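Local atomic coordinates of cellulase CEL9M (PDB entry 1IA6), a protein that probably hydrolyses internal beta-1,4-glucosidic linkages in cellulose and related beta-glucans, as a family 9 glycoside hydrolase that also carries bound zinc and calcium. Residues H39-D45 / Q135-S141; R35-H39 / H55-H60. One frame throughout, in Å; residues are numbered along the deposited sequence. Where two conformers were deposited one is given.

Contact 1. Residues H39-D45 / Q135-S141; sequences HTTDGSD and QTGQRPS. With ZN (zinc ion), chain C.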
loop_
_atom_site.group_PDB
_atom_site.type_symbol
_atom_site.label_atom_id
_atom_site.label_comp_id
_atom_site.label_asym_id
_atom_site.label_seq_id
_atom_site.Cartn_x
_atom_site.Cartn_y
_atom_site.Cartn_z
ATOM N N HIS A 39 -18.089 6.514 -10.565
ATOM C CA HIS A 39 -17.588 5.736 -11.696
ATOM C C HIS A 39 -18.256 4.370 -11.783
ATOM O O HIS A 39 -17.596 3.330 -11.819
ATOM C CB HIS A 39 -16.071 5.587 -11.561
ATOM C CG HIS A 39 -15.372 6.881 -11.274
ATOM N ND1 HIS A 39 -14.893 7.208 -10.022
ATOM C CD2 HIS A 39 -15.115 7.949 -12.065
ATOM C CE1 HIS A 39 -14.370 8.421 -10.056
ATOM N NE2 HIS A 39 -14.493 8.893 -11.285
ATOM N N THR A 40 -19.581 4.397 -11.840
ATOM C CA THR A 40 -20.397 3.194 -11.881
ATOM C C THR A 40 -20.428 2.460 -13.214
ATOM O O THR A 40 -21.046 1.401 -13.315
ATOM C CB THR A 40 -21.844 3.532 -11.485
ATOM O OG1 THR A 40 -22.388 4.466 -12.428
ATOM C CG2 THR A 40 -21.880 4.158 -10.097
ATOM N N THR A 41 -19.768 3.006 -14.230
ATOM C CA THR A 41 -19.758 2.377 -15.548
ATOM C C THR A 41 -18.382 1.861 -15.958
ATOM O O THR A 41 -18.169 1.517 -17.119
ATOM C CB THR A 41 -20.242 3.356 -16.647
ATOM O OG1 THR A 41 -19.257 4.377 -16.851
ATOM C CG2 THR A 41 -21.546 4.005 -16.243
ATOM N N ASP A 42 -17.447 1.808 -15.012
ATOM C CA ASP A 42 -16.102 1.330 -15.313
ATOM C C ASP A 42 -16.105 -0.031 -15.999
ATOM O O ASP A 42 -16.780 -0.957 -15.553
ATOM C CB ASP A 42 -15.266 1.242 -14.035
ATOM C CG ASP A 42 -14.790 2.596 -13.555
ATOM O OD1 ASP A 42 -15.043 3.605 -14.250
ATOM O OD2 ASP A 42 -14.154 2.646 -12.484
ATOM N N GLY A 43 -15.343 -0.142 -17.082
ATOM C CA GLY A 43 -15.260 -1.396 -17.807
ATOM C C GLY A 43 -16.285 -1.550 -18.918
ATOM O O GLY A 43 -16.201 -2.485 -19.713
ATOM N N SER A 44 -17.243 -0.631 -18.990
ATOM C CA SER A 44 -18.280 -0.715 -20.015
ATOM C C SER A 44 -17.712 -0.644 -21.429
ATOM O O SER A 44 -18.330 -1.133 -22.376
ATOM C CB SER A 44 -19.325 0.391 -19.814
ATOM O OG SER A 44 -18.782 1.675 -20.068
ATOM N N ASP A 45 -16.531 -0.044 -21.572
ATOM C CA ASP A 45 -15.903 0.078 -22.881
ATOM C C ASP A 45 -15.366 -1.250 -23.415
ATOM O O ASP A 45 -15.152 -1.398 -24.618
ATOM C CB ASP A 45 -14.785 1.134 -22.840
ATOM C CG ASP A 45 -13.666 0.780 -21.872
ATOM O OD1 ASP A 45 -13.959 0.238 -20.787
ATOM O OD2 ASP A 45 -12.490 1.066 -22.191
ATOM N N GLN A 135 -18.032 13.132 -11.413
ATOM C CA GLN A 135 -17.155 13.022 -12.574
ATOM C C GLN A 135 -17.819 12.035 -13.530
ATOM O O GLN A 135 -17.722 10.822 -13.356
ATOM C CB GLN A 135 -15.777 12.518 -12.145
ATOM C CG GLN A 135 -14.780 12.392 -13.276
ATOM C CD GLN A 135 -13.387 12.085 -12.774
ATOM O OE1 GLN A 135 -13.220 11.343 -11.807
ATOM N NE2 GLN A 135 -12.376 12.647 -13.433
ATOM N N THR A 136 -18.492 12.574 -14.539
ATOM C CA THR A 136 -19.193 11.759 -15.520
ATOM C C THR A 136 -18.367 11.522 -16.776
ATOM O O THR A 136 -17.247 12.015 -16.906
ATOM C CB THR A 136 -20.514 12.422 -15.933
ATOM O OG1 THR A 136 -20.244 13.717 -16.485
ATOM C CG2 THR A 136 -21.432 12.570 -14.728
ATOM N N GLY A 137 -18.941 10.765 -17.703
ATOM C CA GLY A 137 -18.253 10.472 -18.941
ATOM C C GLY A 137 -17.757 9.044 -18.974
ATOM O O GLY A 137 -18.217 8.197 -18.206
ATOM N N GLN A 138 -16.806 8.779 -19.860
ATOM C CA GLN A 138 -16.250 7.443 -20.003
ATOM C C GLN A 138 -14.781 7.321 -19.636
ATOM O O GLN A 138 -13.937 8.046 -20.157
ATOM C CB GLN A 138 -16.421 6.954 -21.445
ATOM C CG GLN A 138 -17.725 6.235 -21.735
ATOM C CD GLN A 138 -17.849 4.931 -20.969
ATOM O OE1 GLN A 138 -18.641 4.819 -20.033
ATOM N NE2 GLN A 138 -17.057 3.937 -21.359
ATOM N N ARG A 139 -14.484 6.407 -18.720
ATOM C CA ARG A 139 -13.109 6.125 -18.345
ATOM C C ARG A 139 -12.667 4.916 -19.148
ATOM O O ARG A 139 -13.390 3.926 -19.241
ATOM C CB ARG A 139 -13.005 5.803 -16.854
ATOM C CG ARG A 139 -12.605 6.976 -15.988
ATOM C CD ARG A 139 -13.518 7.082 -14.788
ATOM N NE ARG A 139 -13.394 5.968 -13.847
ATOM C CZ ARG A 139 -12.526 5.930 -12.839
ATOM N NH1 ARG A 139 -11.689 6.942 -12.643
ATOM N NH2 ARG A 139 -12.522 4.900 -12.000
ATOM N N PRO A 140 -11.473 4.979 -19.743
ATOM C CA PRO A 140 -10.990 3.846 -20.529
ATOM C C PRO A 140 -10.344 2.757 -19.682
ATOM O O PRO A 140 -9.681 3.044 -18.684
ATOM C CB PRO A 140 -9.979 4.494 -21.464
ATOM C CG PRO A 140 -9.360 5.543 -20.576
ATOM C CD PRO A 140 -10.576 6.142 -19.885
ATOM N N SER A 141 -10.571 1.507 -20.067
ATOM C CA SER A 141 -9.943 0.378 -19.394
ATOM C C SER A 141 -8.658 0.344 -20.214
ATOM O O SER A 141 -8.497 -0.455 -21.139
ATOM C CB SER A 141 -10.780 -0.883 -19.598
ATOM O OG SER A 141 -12.092 -0.681 -19.095
HETATM ZN ZN ZN C . -14.647 6.179 -8.245
HETATM O O HOH W 1 -18.624 9.277 -11.168
HETATM O O HOH W 2 -15.950 4.760 -16.530
HETATM O O HOH W 3 -13.256 1.638 -17.828
#

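Contact 2. Residues R35-H39 / H55-H60; sequences RGACH and HDAGDH. With ZN (zinc ion), chain C.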
loop_
_atom_site.group_PDB
_atom_site.type_symbol
_atom_site.label_atom_id
_atom_site.label_comp_id
_atom_site.label_asym_id
_atom_site.label_seq_id
_atom_site.Cartn_x
_atom_site.Cartn_y
_atom_site.Cartn_z
ATOM N N ARG A 35 -18.975 10.602 1.048
ATOM C CA ARG A 35 -18.616 9.710 -0.053
ATOM C C ARG A 35 -19.844 8.933 -0.514
ATOM O O ARG A 35 -20.662 8.500 0.302
ATOM C CB ARG A 35 -17.523 8.716 0.359
ATOM C CG ARG A 35 -16.100 9.277 0.390
ATOM C CD ARG A 35 -15.732 10.010 -0.899
ATOM N NE ARG A 35 -16.293 9.372 -2.088
ATOM C CZ ARG A 35 -15.840 8.251 -2.643
ATOM N NH1 ARG A 35 -14.793 7.615 -2.130
ATOM N NH2 ARG A 35 -16.456 7.753 -3.707
ATOM N N GLY A 36 -19.967 8.763 -1.828
ATOM C CA GLY A 36 -21.085 8.029 -2.392
ATOM C C GLY A 36 -20.668 7.267 -3.637
ATOM O O GLY A 36 -19.479 7.173 -3.941
ATOM N N ALA A 37 -21.642 6.729 -4.365
ATOM C CA ALA A 37 -21.362 5.973 -5.583
ATOM C C ALA A 37 -20.644 6.820 -6.625
ATOM O O ALA A 37 -20.996 7.979 -6.843
ATOM C CB ALA A 37 -22.665 5.425 -6.170
ATOM N N CYS A 38 -19.646 6.231 -7.278
ATOM C CA CYS A 38 -18.883 6.929 -8.308
ATOM C C CYS A 38 -18.411 5.966 -9.395
ATOM O O CYS A 38 -18.352 4.755 -9.175
ATOM C CB CYS A 38 -17.667 7.631 -7.685
ATOM S SG CYS A 38 -16.479 6.523 -6.869
ATOM N N HIS A 39 -18.089 6.514 -10.565
ATOM C CA HIS A 39 -17.588 5.736 -11.696
ATOM C C HIS A 39 -18.256 4.370 -11.783
ATOM O O HIS A 39 -17.596 3.330 -11.819
ATOM C CB HIS A 39 -16.071 5.587 -11.561
ATOM C CG HIS A 39 -15.372 6.881 -11.274
ATOM N ND1 HIS A 39 -14.893 7.208 -10.022
ATOM C CD2 HIS A 39 -15.115 7.949 -12.065
ATOM C CE1 HIS A 39 -14.370 8.421 -10.056
ATOM N NE2 HIS A 39 -14.493 8.893 -11.285
ATOM N N HIS A 55 -9.557 4.568 -5.618
ATOM C CA HIS A 55 -8.925 5.668 -6.340
ATOM C C HIS A 55 -7.499 5.616 -5.797
ATOM O O HIS A 55 -7.300 5.354 -4.609
ATOM C CB HIS A 55 -9.568 6.997 -5.950
ATOM C CG HIS A 55 -11.019 7.088 -6.300
ATOM N ND1 HIS A 55 -11.922 7.807 -5.545
ATOM C CD2 HIS A 55 -11.722 6.562 -7.328
ATOM C CE1 HIS A 55 -13.119 7.717 -6.093
ATOM N NE2 HIS A 55 -13.026 6.968 -7.177
ATOM N N ASP A 56 -6.518 5.888 -6.646
ATOM C CA ASP A 56 -5.122 5.811 -6.229
ATOM C C ASP A 56 -4.630 6.765 -5.144
ATOM O O ASP A 56 -4.053 6.331 -4.148
ATOM C CB ASP A 56 -4.203 5.954 -7.445
ATOM C CG ASP A 56 -2.746 5.717 -7.093
ATOM O OD1 ASP A 56 -2.417 4.578 -6.716
ATOM O OD2 ASP A 56 -1.935 6.667 -7.181
ATOM N N ALA A 57 -4.833 8.064 -5.331
ATOM C CA ALA A 57 -4.334 9.023 -4.354
ATOM C C ALA A 57 -5.325 10.156 -4.144
ATOM O O ALA A 57 -6.358 9.971 -3.502
ATOM C CB ALA A 57 -2.987 9.572 -4.829
ATOM N N GLY A 58 -4.995 11.327 -4.676
ATOM C CA GLY A 58 -5.882 12.470 -4.562
ATOM C C GLY A 58 -6.693 12.552 -5.841
ATOM O O GLY A 58 -7.586 13.391 -5.983
ATOM N N ASP A 59 -6.357 11.667 -6.777
ATOM C CA ASP A 59 -7.029 11.580 -8.064
ATOM C C ASP A 59 -7.981 10.385 -8.063
ATOM O O ASP A 59 -8.209 9.769 -7.023
ATOM C CB ASP A 59 -6.007 11.447 -9.200
ATOM C CG ASP A 59 -5.029 10.306 -8.982
ATOM O OD1 ASP A 59 -5.178 9.572 -7.986
ATOM O OD2 ASP A 59 -4.110 10.142 -9.813
ATOM N N HIS A 60 -8.512 10.034 -9.230
ATOM C CA HIS A 60 -9.482 8.952 -9.295
ATOM C C HIS A 60 -9.135 7.761 -10.174
ATOM O O HIS A 60 -9.948 6.857 -10.348
ATOM C CB HIS A 60 -10.829 9.541 -9.715
ATOM C CG HIS A 60 -11.310 10.633 -8.810
ATOM N ND1 HIS A 60 -11.945 11.765 -9.276
ATOM C CD2 HIS A 60 -11.248 10.765 -7.462
ATOM C CE1 HIS A 60 -12.250 12.548 -8.256
ATOM N NE2 HIS A 60 -11.838 11.964 -7.144
HETATM ZN ZN ZN C . -14.647 6.179 -8.245
#

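Contact 1. Residues H39-D45 / Q135-S141
This is a polar, loop-to-loop contact on the periphery of the catalytic module, joining the loop before strand 62-63 to the loop that leads into strand 143-145. Its centre is the Arg139 guanidinium, which lies flat on the His39 ring (centres 3.6 Å apart, planes at 24°) while its edge grips Asp42: Arg139 NE to Asp42 OD1 is 2.9 Å and Arg139 NH2 to Asp42 OD2 is 2.8 Å, a two-pronged salt bridge. Arginine suits the place because its planar cation can stack and pair at once. His39 NE2 donates to Gln135 OE1 (2.8 Å), since ND1 is taken by zinc. Two overlapping turns, type I from His39 and type II from Thr41, fold the first loop back; Gly43 supplies the positive phi. At the far end, well away from zinc, Asp45 OD2 accepts from Ser141 N (2.9 Å) and Asp45 OD1 from Ser141 OG (2.7 Å). Gln135 and Arg139 belong to the second shell of a Cys2His2 zinc site, probably structural, and are well placed to hold His39.

Contact 2. Residues R35-H39 / H55-H60
His55, His39 and His60 lose the most surface here, and a zinc ion is what brings the first two together. His55 points its ring across the gap and binds the metal through NE2 (2.1 Å from His55 NE2 to ZN), whereas His39 uses ND1 (2.1 Å from His39 ND1 to ZN). The two nitrogens, His39 ND1 and His55 NE2, stand 3.4 Å apart as fellow ligands and are not hydrogen-bonded. Their rings meet rim to rim with planes at 89°; each nitrogen offers its in-plane lone pair to the ion, so the rings approach by their edges and neither covers the other's face. Cys38 adds its sulfur, with Cys38 SG 2.3 Å from ZN and 3.5 Å from His55 NE2, and Cys22 supplies the fourth ligand. Cysteine suits its place as a soft, compact donor, and neighbouring Cys38 and His39 both direct their side chains to the metal.

His60 binds no zinc. Its CB packs 3.7 Å from His39 CE1, and the rings form an oblique pair with centroids 5.5 Å apart, completing a cluster of three histidines; its ND1 is paired with Gln135, which also receives His39 NE2. Arg35 NH2 comes within 4.1 Å of His55 CE1, beside the metal-binding nitrogen, but its charge is met by Glu133.

Both segments are irregular and lie between helix 6-15 and strand 62-63. Helix 365-368 packs on Arg35 and His60, and backbone bonds tie Asp56 to Leu413, just where helix 413-429 begins, and Gly58 to Arg365.

Overall arrangement
Leaving helix 6-15, the chain enters a long irregular loop. There 35-39 meets 55-60, so contact 2 closes a short loop of 15 residues, without helix or strand, just before strand 62-63. Contact 1 spans much more: from 39-45 the chain runs through strand 62-63, several helices and strand 115-119 before 135-141 returns to it, ahead of strand 143-145. Because 55-60 falls inside that span while 35-39 begins ahead of it, the two closures cross. They share His39, and their centres lie about 12 Å apart. His60 joins them further, probably through hydrogen bonds with Gln135 and Arg139. Together they join the loops entering strands 62-63 and 143-145, the first ligating zinc, the second packing on His39.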